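Local coordinates for protein lysozyme, putative (Bacillus anthracis, PDB 2WAG) that probably hydrolyses glycosidic bonds of the bacterial cell-wall peptidoglycan, as a family 25 lysozyme with a TIM-barrel catalytic domain, at residues A[30-35]-A[192-197]; A[42-47]-A[51-56]; A[72-77]-A[87-92]. All coordinates share one frame; numbering follows the deposited sequence. Where two conformers were deposited one is given.

Contact 1: residues A[30-35]-A[192-197]; sequences WRELEK and SGYNGK
The carboxylate of Glu32, on helix 30-34, approaches the CD1-CE1 bond of the Tyr194 ring obliquely. Its group plane stands 64° from the ring plane, so the two neither stack nor meet at a clean right angle. The closest carbon pair, Glu32 CD and Tyr194 CD1, is 3.2 Å apart, and Glu32 OE1 comes equally near, 3.2 Å from Tyr194 CD1. A bend at chi2 (67°) folds the Glu32 chain back after CG and presents OE2 to the loop backbone. There Tyr194 N donates to Glu32 OE2 over 3.0 Å with an N-H...O angle of 160°, arriving from above the carboxylate plane. Glu32 OE2 also lies 3.4 Å from Gly193 CA. Gly193 and Tyr194 belong to the type I turn 193-196. The far end of the tyrosine is held by Asp29, which accepts from its hydroxyl, while a second oxygen of Asp29 pairs with Arg31; Gln36 adds a further bond to Ser192 N. Chemically this is one backbone-to-carboxylate bond, probably strengthened by the acid's charge, and one ring contact. Through that single polar bond between the two segments, the acid ties the loop between strands 182-186 and 202-206 to the helix at a solvent-exposed surface.

Contact 2: residues A[42-47]-A[51-56]; sequences FIKATE and FVDKYF
Ile43 starts the contact, its CG2 branch 3.7 Å from Phe56 CD1, where the two side chains cross at about a right angle. Lys44 follows with a fully extended chain whose methylene CD runs past the carboxylate of Asp53. Its ammonium does not reach that acid directly: one water accepts from Lys44 NZ and donates to Asp53 OD1, and a second water donates to both Lys44 O and Asp53 OD2. Lys44 NZ itself pairs with Glu47 OE1 at 2.8 Å, three residues further along the strand. Ala45 places its methyl over one face of the Phe56 ring, a CH-pi contact with Ala45 CB 3.7 Å from the centroid and 15° off the normal. Ala45 O accepts from Asp53 N (2.9 Å), with the donor lying above the carbonyl plane. Thr46 faces Val52 as an antiparallel non-hydrogen-bonded pair, and Thr46 CA lies 3.3 Å from Phe51 O, a bent CA-H...O contact. Glu47 and Phe51 form the hydrogen-bonded pair: Glu47 N reaches Phe51 O at 3.1 Å, and Phe51 N returns to Glu47 O nearly along the C=O axis. Glu47 CB lies against Phe51 CD2.

The Asp53 carboxylate accepts further bonds: OD2 closes an Asx turn with Tyr55 N, and OD1 accepts from Ser23 N. The N-terminal tag of the second subunit also reaches this contact: its Ser4 and His5 bond the Glu47 carboxylate, its Ser3 accepts from Lys44 NZ, and its His5 stacks on Phe51. The chemistry thus combines apolar packing on Phe56 with a polar cluster around Lys44, which bridges Glu47 directly and Asp53 through water, giving these buried groups partners.

Contact 3: residues A[72-77]-A[87-92]; sequences AYHFFS and EQFIRN. With SO4 (sulfate ion), chain G.
This is a strand-to-helix contact of van der Waals packing, mostly a ring edge on strand backbone, inside a beta-alpha-beta unit in which helix 82-92 lies against strand 69-75 and precedes strand 103-106. The short axes are 9.4 Å apart at closest approach and run nearly antiparallel, at 150°. One ring accounts for most of it. With CG anti to the backbone N (chi1 -176°), Phe89 projects from the helix, and the edge of its ring meets the strand backbone. Phe89 CZ comes 3.6 Å from Ala72 O and 3.9 Å from Ala72 CB; Phe89 CE1 lies 3.7 Å from Tyr73 C. One atom further round the rim, Phe89 CD1 packs on His74 CB at 3.7 Å. The imidazole of His74 has its own partner, Gly48 O, bonded through NE2. Beyond the strand end lies a sulfate, probably from the crystallisation liquor and bonded to Ser80 and Ser49; its distance to Ser77 OG is suspiciously short, so that bond is doubtful. Thr46 of strand 40-47 and Leu133 of helix 119-137 also cover Phe89, so the ring lies between the strands of the barrel and the helices packed outside them.

Contacts 2 and 3 are buried neighbours, their centres about 8 Å apart, and both use the parallel pair of strands 40-47 and 69-75: Ala45 N lies 2.9 Å from Tyr73 O, and Thr46 O 2.8 Å from Phe75 N, both probable hydrogen bonds. Contact 1 is at the surface, about 22 Å from contact 2 and 28 Å from contact 3 between centres, yet its helix reaches the core where Trp30 packs on Ile43. Chemistry follows place: contact 1 rests on a carboxylate-to-backbone bond, contact 2 mixes hairpin bonds, buried charges and waters, and contact 3 is ring-edge packing on strand backbone. Contacts 2 and 3 also touch the second subunit.

Contact 1: residues A[30-35]-A[192-197]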
loop_
_atom_site.group_PDB
_atom_site.type_symbol
_atom_site.label_atom_id
_atom_site.label_comp_id
_atom_site.label_asym_id
_atom_site.label_seq_id
_atom_site.Cartn_x
_atom_site.Cartn_y
_atom_site.Cartn_z
ATOM N N TRP A 30 0.420 14.649 -17.378
ATOM C CA TRP A 30 1.769 14.169 -17.671
ATOM C C TRP A 30 2.764 15.309 -17.798
ATOM O O TRP A 30 3.920 15.176 -17.390
ATOM C CB TRP A 30 1.763 13.285 -18.932
ATOM C CG TRP A 30 1.093 11.974 -18.637
ATOM C CD1 TRP A 30 -0.198 11.613 -18.895
ATOM C CD2 TRP A 30 1.683 10.880 -17.937
ATOM N NE1 TRP A 30 -0.435 10.338 -18.414
ATOM C CE2 TRP A 30 0.711 9.867 -17.830
ATOM C CE3 TRP A 30 2.948 10.662 -17.388
ATOM C CZ2 TRP A 30 0.968 8.650 -17.186
ATOM C CZ3 TRP A 30 3.200 9.456 -16.751
ATOM C CH2 TRP A 30 2.221 8.467 -16.656
ATOM N N ARG A 31 2.318 16.446 -18.320
ATOM C CA ARG A 31 3.213 17.593 -18.411
ATOM C C ARG A 31 3.638 18.076 -17.019
ATOM O O ARG A 31 4.770 18.517 -16.819
ATOM C CB ARG A 31 2.586 18.727 -19.233
ATOM C CG ARG A 31 1.059 18.767 -19.238
ATOM C CD ARG A 31 0.419 17.845 -20.307
ATOM N NE ARG A 31 -0.231 16.664 -19.738
ATOM C CZ ARG A 31 -1.044 15.833 -20.405
ATOM N NH1 ARG A 31 -1.277 16.005 -21.703
ATOM N NH2 ARG A 31 -1.565 14.788 -19.784
ATOM N N GLU A 32 2.733 17.984 -16.051
ATOM C CA GLU A 32 3.059 18.374 -14.693
ATOM C C GLU A 32 4.048 17.421 -14.034
ATOM O O GLU A 32 4.951 17.848 -13.295
ATOM C CB GLU A 32 1.797 18.521 -13.850
ATOM C CG GLU A 32 2.028 19.347 -12.597
ATOM C CD GLU A 32 2.350 20.828 -12.868
ATOM O OE1 GLU A 32 2.181 21.319 -13.996
ATOM O OE2 GLU A 32 2.792 21.512 -11.925
ATOM N N LEU A 33 3.916 16.119 -14.309
ATOM C CA LEU A 33 4.931 15.171 -13.816
ATOM C C LEU A 33 6.292 15.442 -14.436
ATOM O O LEU A 33 7.334 15.373 -13.761
ATOM C CB LEU A 33 4.526 13.705 -14.040
ATOM C CG LEU A 33 3.350 13.200 -13.203
ATOM C CD1 LEU A 33 2.971 11.767 -13.618
ATOM C CD2 LEU A 33 3.664 13.263 -11.713
ATOM N N GLU A 34 6.295 15.726 -15.734
ATOM C CA GLU A 34 7.540 16.043 -16.415
ATOM C C GLU A 34 8.234 17.251 -15.757
ATOM O O GLU A 34 9.447 17.261 -15.584
ATOM C CB GLU A 34 7.260 16.301 -17.895
ATOM C CG GLU A 34 8.475 16.702 -18.698
ATOM C CD GLU A 34 8.165 16.871 -20.161
ATOM O OE1 GLU A 34 7.136 17.473 -20.509
ATOM O OE2 GLU A 34 8.964 16.366 -20.969
ATOM N N LYS A 35 7.433 18.240 -15.364
ATOM C CA LYS A 35 7.932 19.431 -14.669
ATOM C C LYS A 35 8.497 19.181 -13.280
ATOM O O LYS A 35 9.159 20.052 -12.738
ATOM C CB LYS A 35 6.837 20.488 -14.614
ATOM C CG LYS A 35 6.609 21.135 -15.960
ATOM C CD LYS A 35 5.481 22.138 -15.906
ATOM C CE LYS A 35 5.247 22.717 -17.286
ATOM N NZ LYS A 35 4.065 23.645 -17.315
ATOM N N SER A 192 4.889 18.145 -5.913
ATOM C CA SER A 192 4.808 19.614 -5.902
ATOM C C SER A 192 4.095 20.100 -7.132
ATOM O O SER A 192 3.313 19.392 -7.708
ATOM C CB SER A 192 6.181 20.254 -5.718
ATOM O OG SER A 192 7.128 19.961 -6.725
ATOM N N GLY A 193 4.306 21.337 -7.502
ATOM C CA GLY A 193 3.591 21.916 -8.624
ATOM C C GLY A 193 2.111 22.258 -8.432
ATOM O O GLY A 193 1.659 22.310 -7.372
ATOM N N TYR A 194 1.406 22.544 -9.471
ATOM C CA TYR A 194 0.084 23.141 -9.256
ATOM C C TYR A 194 -1.012 22.284 -8.602
ATOM O O TYR A 194 -1.736 22.756 -7.790
ATOM C CB TYR A 194 -0.434 23.743 -10.513
ATOM C CG TYR A 194 -1.084 22.723 -11.319
ATOM C CD1 TYR A 194 -0.464 22.196 -12.404
ATOM C CD2 TYR A 194 -2.307 22.220 -10.958
ATOM C CE1 TYR A 194 -1.050 21.240 -13.149
ATOM C CE2 TYR A 194 -2.907 21.258 -11.699
ATOM C CZ TYR A 194 -2.270 20.768 -12.806
ATOM O OH TYR A 194 -2.859 19.772 -13.553
ATOM N N ASN A 195 -1.161 21.043 -8.944
ATOM C CA ASN A 195 -2.278 20.375 -8.321
ATOM C C ASN A 195 -1.577 19.768 -7.241
ATOM O O ASN A 195 -2.008 18.825 -6.781
ATOM N N GLY A 196 -0.390 20.233 -6.891
ATOM C CA GLY A 196 0.457 19.428 -6.025
ATOM C C GLY A 196 -0.149 19.054 -4.669
ATOM O O GLY A 196 -0.663 19.909 -3.989
ATOM N N LYS A 197 -0.133 17.771 -4.343
ATOM C CA LYS A 197 -0.696 17.288 -3.093
ATOM C C LYS A 197 -0.103 15.924 -2.821
ATOM O O LYS A 197 0.675 15.386 -3.626
ATOM C CB LYS A 197 -2.223 17.176 -3.171
ATOM C CG LYS A 197 -2.746 16.550 -4.444
ATOM C CD LYS A 197 -4.146 17.069 -4.721
ATOM C CE LYS A 197 -5.179 16.124 -4.164
ATOM N NZ LYS A 197 -5.578 15.110 -5.183
#

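Contact 2: residues A[42-47]-A[51-56]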
loop_
_atom_site.group_PDB
_atom_site.type_symbol
_atom_site.label_atom_id
_atom_site.label_comp_id
_atom_site.label_asym_id
_atom_site.label_seq_id
_atom_site.Cartn_x
_atom_site.Cartn_y
_atom_site.Cartn_z
ATOM N N PHE A 42 6.256 3.961 -16.228
ATOM C CA PHE A 42 5.744 2.654 -16.639
ATOM C C PHE A 42 4.238 2.644 -16.393
ATOM O O PHE A 42 3.785 2.907 -15.272
ATOM C CB PHE A 42 6.425 1.528 -15.861
ATOM C CG PHE A 42 7.854 1.265 -16.287
ATOM C CD1 PHE A 42 8.125 0.614 -17.486
ATOM C CD2 PHE A 42 8.914 1.675 -15.501
ATOM C CE1 PHE A 42 9.436 0.360 -17.881
ATOM C CE2 PHE A 42 10.240 1.426 -15.897
ATOM C CZ PHE A 42 10.487 0.772 -17.088
ATOM N N ILE A 43 3.470 2.373 -17.443
ATOM C CA ILE A 43 2.034 2.494 -17.408
ATOM C C ILE A 43 1.401 1.121 -17.508
ATOM O O ILE A 43 1.755 0.341 -18.389
ATOM C CB ILE A 43 1.567 3.353 -18.610
ATOM C CG1 ILE A 43 2.225 4.742 -18.593
ATOM C CG2 ILE A 43 0.028 3.438 -18.675
ATOM C CD1 ILE A 43 2.067 5.460 -19.905
ATOM N N LYS A 44 0.461 0.791 -16.622
ATOM C CA LYS A 44 -0.205 -0.513 -16.729
ATOM C C LYS A 44 -0.998 -0.601 -18.029
ATOM O O LYS A 44 -1.816 0.284 -18.312
ATOM C CB LYS A 44 -1.163 -0.750 -15.574
ATOM C CG LYS A 44 -1.755 -2.153 -15.646
ATOM C CD LYS A 44 -2.692 -2.441 -14.471
ATOM C CE LYS A 44 -3.325 -3.823 -14.617
ATOM N NZ LYS A 44 -4.302 -4.069 -13.515
ATOM N N ALA A 45 -0.759 -1.669 -18.802
ATOM C CA ALA A 45 -1.531 -1.936 -20.010
ATOM C C ALA A 45 -2.541 -3.041 -19.790
ATOM O O ALA A 45 -3.730 -2.848 -20.032
ATOM C CB ALA A 45 -0.586 -2.306 -21.155
ATOM N N THR A 46 -2.064 -4.204 -19.375
ATOM C CA THR A 46 -2.863 -5.420 -19.391
ATOM C C THR A 46 -2.705 -6.183 -18.084
ATOM O O THR A 46 -1.728 -5.988 -17.310
ATOM C CB THR A 46 -2.444 -6.330 -20.574
ATOM O OG1 THR A 46 -1.014 -6.420 -20.611
ATOM C CG2 THR A 46 -2.900 -5.747 -21.865
ATOM N N GLU A 47 -3.653 -7.087 -17.846
ATOM C CA GLU A 47 -3.562 -8.028 -16.745
ATOM C C GLU A 47 -4.120 -9.359 -17.200
ATOM O O GLU A 47 -5.152 -9.404 -17.879
ATOM C CB GLU A 47 -4.281 -7.516 -15.475
ATOM C CG GLU A 47 -4.232 -8.511 -14.314
ATOM C CD GLU A 47 -4.658 -7.930 -12.980
ATOM O OE1 GLU A 47 -4.987 -6.734 -12.905
ATOM O OE2 GLU A 47 -4.672 -8.707 -12.005
ATOM N N PHE A 51 -7.663 -8.789 -19.647
ATOM C CA PHE A 51 -7.989 -7.497 -19.076
ATOM C C PHE A 51 -7.115 -6.367 -19.640
ATOM O O PHE A 51 -5.910 -6.546 -19.837
ATOM C CB PHE A 51 -7.872 -7.551 -17.542
ATOM C CG PHE A 51 -8.189 -6.264 -16.857
ATOM C CD1 PHE A 51 -9.491 -5.973 -16.446
ATOM C CD2 PHE A 51 -7.187 -5.325 -16.619
ATOM C CE1 PHE A 51 -9.778 -4.775 -15.787
ATOM C CE2 PHE A 51 -7.472 -4.130 -15.966
ATOM C CZ PHE A 51 -8.758 -3.850 -15.565
ATOM N N VAL A 52 -7.732 -5.212 -19.883
ATOM C CA VAL A 52 -7.043 -4.007 -20.348
ATOM C C VAL A 52 -7.342 -2.860 -19.384
ATOM O O VAL A 52 -8.510 -2.549 -19.112
ATOM C CB VAL A 52 -7.482 -3.588 -21.778
ATOM C CG1 VAL A 52 -6.691 -2.376 -22.257
ATOM C CG2 VAL A 52 -7.298 -4.758 -22.761
ATOM N N ASP A 53 -6.294 -2.237 -18.854
ATOM C CA ASP A 53 -6.463 -1.097 -17.955
ATOM C C ASP A 53 -7.220 0.021 -18.685
ATOM O O ASP A 53 -6.899 0.346 -19.835
ATOM C CB ASP A 53 -5.087 -0.641 -17.447
ATOM C CG ASP A 53 -5.179 0.534 -16.492
ATOM O OD1 ASP A 53 -5.047 0.295 -15.261
ATOM O OD2 ASP A 53 -5.391 1.679 -16.959
ATOM N N LYS A 54 -8.218 0.607 -18.031
ATOM C CA LYS A 54 -9.096 1.528 -18.739
ATOM C C LYS A 54 -8.424 2.823 -19.153
ATOM O O LYS A 54 -8.922 3.509 -20.042
ATOM C CB LYS A 54 -10.361 1.816 -17.933
ATOM C CG LYS A 54 -10.154 2.662 -16.723
ATOM C CD LYS A 54 -11.505 3.082 -16.124
ATOM C CE LYS A 54 -11.327 3.913 -14.864
ATOM N NZ LYS A 54 -12.650 4.368 -14.329
ATOM N N TYR A 55 -7.289 3.159 -18.539
ATOM C CA TYR A 55 -6.603 4.393 -18.896
ATOM C C TYR A 55 -5.301 4.134 -19.649
ATOM O O TYR A 55 -4.564 5.079 -19.925
ATOM C CB TYR A 55 -6.325 5.280 -17.674
ATOM C CG TYR A 55 -7.567 5.928 -17.092
ATOM C CD1 TYR A 55 -8.740 6.081 -17.846
ATOM C CD2 TYR A 55 -7.572 6.388 -15.796
ATOM C CE1 TYR A 55 -9.887 6.656 -17.301
ATOM C CE2 TYR A 55 -8.704 6.982 -15.250
ATOM C CZ TYR A 55 -9.843 7.107 -15.990
ATOM O OH TYR A 55 -10.938 7.706 -15.389
ATOM N N PHE A 56 -5.028 2.881 -20.033
ATOM C CA PHE A 56 -3.761 2.632 -20.727
ATOM C C PHE A 56 -3.599 3.460 -22.009
ATOM O O PHE A 56 -2.579 4.107 -22.225
ATOM C CB PHE A 56 -3.552 1.158 -21.077
ATOM C CG PHE A 56 -2.347 0.978 -21.955
ATOM C CD1 PHE A 56 -1.076 1.232 -21.442
ATOM C CD2 PHE A 56 -2.470 0.698 -23.306
ATOM C CE1 PHE A 56 0.066 1.149 -22.245
ATOM C CE2 PHE A 56 -1.327 0.624 -24.117
ATOM C CZ PHE A 56 -0.068 0.850 -23.587
HETATM O O HOH W 1 -2.893 2.955 -17.233
HETATM O O HOH W 2 -6.005 -1.911 -13.907
#

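Contact 3: residues A[72-77]-A[87-92]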
loop_
_atom_site.group_PDB
_atom_site.type_symbol
_atom_site.label_atom_id
_atom_site.label_comp_id
_atom_site.label_asym_id
_atom_site.label_seq_id
_atom_site.Cartn_x
_atom_site.Cartn_y
_atom_site.Cartn_z
ATOM N N ALA A 72 5.459 0.161 -20.760
ATOM C CA ALA A 72 4.194 -0.422 -20.290
ATOM C C ALA A 72 4.460 -1.664 -19.475
ATOM O O ALA A 72 5.451 -2.356 -19.698
ATOM C CB ALA A 72 3.302 -0.769 -21.490
ATOM N N TYR A 73 3.563 -1.958 -18.536
ATOM C CA TYR A 73 3.665 -3.195 -17.784
ATOM C C TYR A 73 2.434 -4.075 -17.902
ATOM O O TYR A 73 1.312 -3.598 -18.133
ATOM C CB TYR A 73 4.049 -2.965 -16.315
ATOM C CG TYR A 73 3.011 -2.475 -15.326
ATOM C CD1 TYR A 73 2.173 -3.369 -14.653
ATOM C CD2 TYR A 73 2.968 -1.123 -14.968
ATOM C CE1 TYR A 73 1.309 -2.907 -13.659
ATOM C CE2 TYR A 73 2.124 -0.655 -13.960
ATOM C CZ TYR A 73 1.290 -1.558 -13.323
ATOM O OH TYR A 73 0.428 -1.161 -12.323
ATOM N N HIS A 74 2.684 -5.372 -17.727
ATOM C CA HIS A 74 1.664 -6.391 -17.655
ATOM C C HIS A 74 1.585 -6.903 -16.229
ATOM O O HIS A 74 2.603 -7.244 -15.636
ATOM C CB HIS A 74 2.074 -7.591 -18.512
ATOM C CG HIS A 74 1.025 -8.650 -18.539
ATOM N ND1 HIS A 74 1.063 -9.816 -17.797
ATOM C CD2 HIS A 74 -0.140 -8.669 -19.214
ATOM C CE1 HIS A 74 -0.045 -10.512 -18.026
ATOM N NE2 HIS A 74 -0.779 -9.843 -18.896
ATOM N N PHE A 75 0.373 -6.975 -15.677
ATOM C CA PHE A 75 0.209 -7.553 -14.356
ATOM C C PHE A 75 -0.049 -9.062 -14.511
ATOM O O PHE A 75 -1.069 -9.474 -15.058
ATOM C CB PHE A 75 -0.899 -6.838 -13.575
ATOM C CG PHE A 75 -0.884 -7.155 -12.114
ATOM C CD1 PHE A 75 -0.424 -6.221 -11.178
ATOM C CD2 PHE A 75 -1.284 -8.398 -11.668
ATOM C CE1 PHE A 75 -0.396 -6.548 -9.819
ATOM C CE2 PHE A 75 -1.258 -8.727 -10.329
ATOM C CZ PHE A 75 -0.814 -7.797 -9.398
ATOM N N PHE A 76 0.900 -9.872 -14.063
ATOM C CA PHE A 76 0.865 -11.317 -14.263
ATOM C C PHE A 76 -0.271 -12.009 -13.520
ATOM O O PHE A 76 -0.573 -11.661 -12.370
ATOM C CB PHE A 76 2.214 -11.880 -13.807
ATOM C CG PHE A 76 2.430 -13.344 -14.107
ATOM C CD1 PHE A 76 2.647 -13.793 -15.404
ATOM C CD2 PHE A 76 2.455 -14.266 -13.065
ATOM C CE1 PHE A 76 2.857 -15.179 -15.653
ATOM C CE2 PHE A 76 2.702 -15.614 -13.301
ATOM C CZ PHE A 76 2.889 -16.065 -14.585
ATOM N N SER A 77 -0.886 -12.987 -14.180
ATOM C CA SER A 77 -1.865 -13.866 -13.569
ATOM C C SER A 77 -1.262 -15.245 -13.349
ATOM O O SER A 77 -0.578 -15.787 -14.222
ATOM C CB SER A 77 -3.084 -14.002 -14.469
ATOM O OG SER A 77 -3.923 -15.023 -13.948
ATOM N N GLU A 87 0.418 -12.643 -25.562
ATOM C CA GLU A 87 -0.374 -12.220 -26.706
ATOM C C GLU A 87 -1.257 -11.031 -26.359
ATOM O O GLU A 87 -1.453 -10.120 -27.172
ATOM C CB GLU A 87 -1.236 -13.390 -27.225
ATOM C CG GLU A 87 -0.415 -14.475 -27.939
ATOM C CD GLU A 87 -1.138 -15.808 -28.138
ATOM O OE1 GLU A 87 -2.128 -16.125 -27.438
ATOM O OE2 GLU A 87 -0.673 -16.582 -29.005
ATOM N N GLN A 88 -1.742 -11.002 -25.125
ATOM C CA GLN A 88 -2.553 -9.887 -24.702
ATOM C C GLN A 88 -1.767 -8.573 -24.559
ATOM O O GLN A 88 -2.195 -7.521 -25.029
ATOM C CB GLN A 88 -3.286 -10.285 -23.442
ATOM C CG GLN A 88 -4.671 -10.781 -23.806
ATOM C CD GLN A 88 -5.559 -9.649 -24.313
ATOM O OE1 GLN A 88 -5.914 -9.583 -25.494
ATOM N NE2 GLN A 88 -5.899 -8.747 -23.410
ATOM N N PHE A 89 -0.595 -8.636 -23.933
ATOM C CA PHE A 89 0.232 -7.437 -23.863
ATOM C C PHE A 89 0.585 -6.965 -25.286
ATOM O O PHE A 89 0.470 -5.788 -25.603
ATOM C CB PHE A 89 1.475 -7.758 -23.043
ATOM C CG PHE A 89 2.397 -6.582 -22.811
ATOM C CD1 PHE A 89 2.205 -5.734 -21.716
ATOM C CD2 PHE A 89 3.471 -6.336 -23.658
ATOM C CE1 PHE A 89 3.084 -4.682 -21.473
ATOM C CE2 PHE A 89 4.344 -5.269 -23.432
ATOM C CZ PHE A 89 4.160 -4.458 -22.318
ATOM N N ILE A 90 1.011 -7.901 -26.144
ATOM C CA ILE A 90 1.429 -7.562 -27.498
ATOM C C ILE A 90 0.297 -6.914 -28.324
ATOM O O ILE A 90 0.551 -5.978 -29.059
ATOM C CB ILE A 90 2.026 -8.802 -28.198
ATOM C CG1 ILE A 90 3.386 -9.137 -27.572
ATOM C CG2 ILE A 90 2.195 -8.562 -29.715
ATOM C CD1 ILE A 90 3.910 -10.538 -27.948
ATOM N N ARG A 91 -0.945 -7.377 -28.167
ATOM C CA ARG A 91 -2.069 -6.772 -28.906
ATOM C C ARG A 91 -2.310 -5.318 -28.497
ATOM O O ARG A 91 -2.776 -4.484 -29.278
ATOM C CB ARG A 91 -3.368 -7.571 -28.699
ATOM C CG ARG A 91 -3.332 -8.939 -29.341
ATOM C CD ARG A 91 -4.695 -9.621 -29.319
ATOM N NE ARG A 91 -4.959 -10.238 -28.023
ATOM C CZ ARG A 91 -4.861 -11.538 -27.792
ATOM N NH1 ARG A 91 -4.513 -12.359 -28.778
ATOM N NH2 ARG A 91 -5.102 -12.015 -26.579
ATOM N N ASN A 92 -1.986 -5.011 -27.249
ATOM C CA ASN A 92 -2.318 -3.712 -26.699
ATOM C C ASN A 92 -1.194 -2.693 -26.756
ATOM O O ASN A 92 -1.456 -1.504 -26.818
ATOM C CB ASN A 92 -2.759 -3.878 -25.238
ATOM C CG ASN A 92 -4.209 -4.320 -25.144
ATOM O OD1 ASN A 92 -5.105 -3.481 -25.175
ATOM N ND2 ASN A 92 -4.454 -5.634 -25.095
HETATM S S SO4 G . -6.796 -14.700 -15.953
HETATM O O1 SO4 G . -6.774 -13.940 -14.714
HETATM O O2 SO4 G . -6.690 -14.045 -17.252
HETATM O O3 SO4 G . -7.676 -15.876 -15.943
HETATM O O4 SO4 G . -5.463 -15.341 -15.861
#